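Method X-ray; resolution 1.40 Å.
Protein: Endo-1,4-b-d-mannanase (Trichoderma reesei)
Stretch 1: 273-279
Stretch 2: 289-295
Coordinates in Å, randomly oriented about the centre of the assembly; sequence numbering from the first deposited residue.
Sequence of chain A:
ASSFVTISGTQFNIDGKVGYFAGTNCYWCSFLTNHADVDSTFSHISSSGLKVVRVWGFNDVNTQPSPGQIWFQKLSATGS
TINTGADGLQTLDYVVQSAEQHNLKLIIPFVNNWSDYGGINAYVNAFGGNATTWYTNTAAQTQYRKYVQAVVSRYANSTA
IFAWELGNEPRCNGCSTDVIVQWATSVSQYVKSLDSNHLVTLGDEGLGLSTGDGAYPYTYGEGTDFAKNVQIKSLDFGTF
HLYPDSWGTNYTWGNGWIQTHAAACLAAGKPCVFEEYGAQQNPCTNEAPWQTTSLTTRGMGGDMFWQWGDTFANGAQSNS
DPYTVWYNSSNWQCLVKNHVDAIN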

# COMPACT_ATOMS: atom_id res chain seq x y z
N VAL A 273 10.02 -1.07 -3.57
CA VAL A 273 9.21 0.17 -3.55
C VAL A 273 9.24 0.73 -2.11
O VAL A 273 8.88 0.03 -1.14
CB VAL A 273 7.74 -0.05 -4.00
CG1 VAL A 273 6.88 1.23 -3.87
CG2 VAL A 273 7.71 -0.52 -5.46
N PHE A 274 9.69 1.98 -2.02
CA PHE A 274 9.73 2.75 -0.75
C PHE A 274 8.28 3.29 -0.59
O PHE A 274 7.96 4.38 -1.12
CB PHE A 274 10.79 3.83 -0.88
CG PHE A 274 11.06 4.80 0.23
CD1 PHE A 274 10.68 4.48 1.54
CD2 PHE A 274 11.72 6.00 -0.01
CE1 PHE A 274 11.01 5.39 2.56
CE2 PHE A 274 12.03 6.93 0.99
CZ PHE A 274 11.68 6.58 2.30
N GLU A 275 7.40 2.49 0.01
CA GLU A 275 5.94 2.61 -0.18
C GLU A 275 5.22 3.57 0.75
O GLU A 275 4.11 4.01 0.40
CB GLU A 275 5.35 1.18 -0.04
CG GLU A 275 3.83 1.08 -0.26
CD GLU A 275 3.32 -0.35 -0.11
OE1 GLU A 275 3.43 -0.93 0.99
OE2 GLU A 275 2.69 -0.82 -1.13
N GLU A 276 5.81 3.89 1.92
CA GLU A 276 5.28 4.93 2.80
C GLU A 276 6.42 5.62 3.52
O GLU A 276 7.37 4.89 3.92
CB GLU A 276 4.34 4.42 3.91
CG GLU A 276 3.03 3.72 3.49
CD GLU A 276 2.20 3.34 4.66
OE1 GLU A 276 2.47 3.81 5.82
OE2 GLU A 276 1.23 2.54 4.57
N TYR A 277 6.34 6.92 3.78
CA TYR A 277 7.34 7.58 4.66
C TYR A 277 6.79 8.94 5.09
O TYR A 277 6.02 9.58 4.37
CB TYR A 277 8.70 7.75 3.96
CG TYR A 277 8.69 8.48 2.64
CD1 TYR A 277 8.81 9.88 2.51
CD2 TYR A 277 8.58 7.78 1.41
CE1 TYR A 277 8.83 10.52 1.29
CE2 TYR A 277 8.60 8.41 0.19
CZ TYR A 277 8.71 9.80 0.09
OH TYR A 277 8.72 10.46 -1.14
N GLY A 278 7.28 9.41 6.25
CA GLY A 278 6.91 10.78 6.66
C GLY A 278 7.77 11.17 7.86
O GLY A 278 8.19 10.31 8.66
N ALA A 279 7.92 12.48 8.03
CA ALA A 279 8.56 13.09 9.23
C ALA A 279 7.58 14.09 9.81
O ALA A 279 7.11 14.97 9.08
CB ALA A 279 9.87 13.78 8.83
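Stretch 2 289-295: PWQTTSL

A single hydrogen bond ties the two stretches together, and it is nearly straight. Gln291 NE2 donates to Tyr277 OH at 3.0 Å, with an N-H...acceptor angle of 175°. The amide nitrogen approaches the edge of the tyrosine ring, near its plane. The CA-to-CB bond of Gln291 points sideways, but the end of the side chain comes nearer, with chi1 m and chi2 t.

Stretch 2 is helical from Pro289 to Leu295 and continues a helix that begins earlier in the chain. The helix is kinked at Pro289 and Trp290, whose N atoms have no bond to the turn before. Beyond the kink the regular pattern resumes: Thr293 N bonds to Pro289 O at 2.9 Å, and Ser294 N to Trp290 O at 2.9 Å.

The helix runs roughly antiparallel to the strand of stretch 1. The angle between their directions is 153°, and the axes come within 10.4 Å. Phe274 therefore lies by Ser294, with CA atoms 7.5 Å apart, while Tyr277 lies by Trp290, with CA atoms 9.0 Å apart.

Trp290 has the largest covered area in the contact. Its CA-to-CB bond points toward stretch 1, and its chi1 is m. Trp290 CE3 packs 3.9 Å from Tyr277 CD1. Farther along the indole, Trp290 CH2 lies 4.1 Å from Ala279 CB and 3.7 Å from Gly278 O. That carbonyl oxygen sits at the indole edge, near the ring plane.

The CA-to-CB bond of Phe274 also points toward the helix, and its chi1 is t. Phe274 CE2 is 4.1 Å from Trp290 CB, which lies at the phenyl edge. One turn later, Ser294 OG approaches Phe274 CD2 at 3.8 Å. Pro289, Thr292, Thr293 and Leu295 make no contact with stretch 1. The contact is small, burying 316 Å² over both sides, and its packing is mainly aromatic.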

# COMPACT_ATOMS: atom_id res chain seq x y z
N PRO A 289 16.23 14.51 1.71
CA PRO A 289 17.38 13.60 1.61
C PRO A 289 17.00 12.13 1.38
O PRO A 289 17.70 11.40 0.65
CB PRO A 289 18.14 13.83 2.94
CG PRO A 289 17.70 15.16 3.44
CD PRO A 289 16.25 15.32 2.97
N TRP A 290 15.86 11.72 1.96
CA TRP A 290 15.38 10.34 1.72
C TRP A 290 14.99 10.08 0.25
O TRP A 290 15.31 9.04 -0.31
CB TRP A 290 14.17 10.02 2.61
CG TRP A 290 14.33 10.14 4.10
CD1 TRP A 290 15.51 10.16 4.86
CD2 TRP A 290 13.29 10.23 5.05
NE1 TRP A 290 15.24 10.29 6.18
CE2 TRP A 290 13.85 10.31 6.36
CE3 TRP A 290 11.86 10.18 4.97
CZ2 TRP A 290 13.10 10.43 7.52
CZ3 TRP A 290 11.10 10.27 6.12
CH2 TRP A 290 11.71 10.36 7.40
N GLN A 291 14.33 11.09 -0.34
CA GLN A 291 13.92 10.96 -1.76
C GLN A 291 15.19 10.92 -2.61
O GLN A 291 15.22 10.08 -3.52
CB GLN A 291 13.09 12.22 -2.13
CG GLN A 291 11.77 12.28 -1.37
CD GLN A 291 10.90 13.44 -1.85
OE1 GLN A 291 11.46 14.55 -2.16
NE2 GLN A 291 9.60 13.21 -1.86
N THR A 292 16.23 11.73 -2.28
CA THR A 292 17.46 11.62 -3.09
C THR A 292 18.16 10.29 -2.90
O THR A 292 18.65 9.68 -3.90
CB THR A 292 18.41 12.78 -2.67
OG1 THR A 292 17.79 14.01 -3.09
CG2 THR A 292 19.79 12.64 -3.34
N THR A 293 18.23 9.77 -1.68
CA THR A 293 18.82 8.44 -1.47
C THR A 293 18.09 7.38 -2.29
O THR A 293 18.71 6.54 -2.97
CB THR A 293 18.87 8.13 0.03
OG1 THR A 293 19.67 9.11 0.74
CG2 THR A 293 19.38 6.73 0.35
N SER A 294 16.74 7.37 -2.23
CA SER A 294 15.97 6.34 -2.96
C SER A 294 16.20 6.44 -4.45
O SER A 294 16.52 5.43 -5.11
CB SER A 294 14.47 6.54 -2.57
OG SER A 294 13.71 5.47 -3.17
N LEU A 295 16.21 7.68 -5.04
CA LEU A 295 16.39 7.83 -6.48
C LEU A 295 17.79 7.37 -6.90
O LEU A 295 17.92 6.94 -8.07
CB LEU A 295 16.19 9.35 -6.79
CG LEU A 295 16.43 9.77 -8.26
CD1 LEU A 295 15.58 8.99 -9.24
CD2 LEU A 295 16.04 11.27 -8.40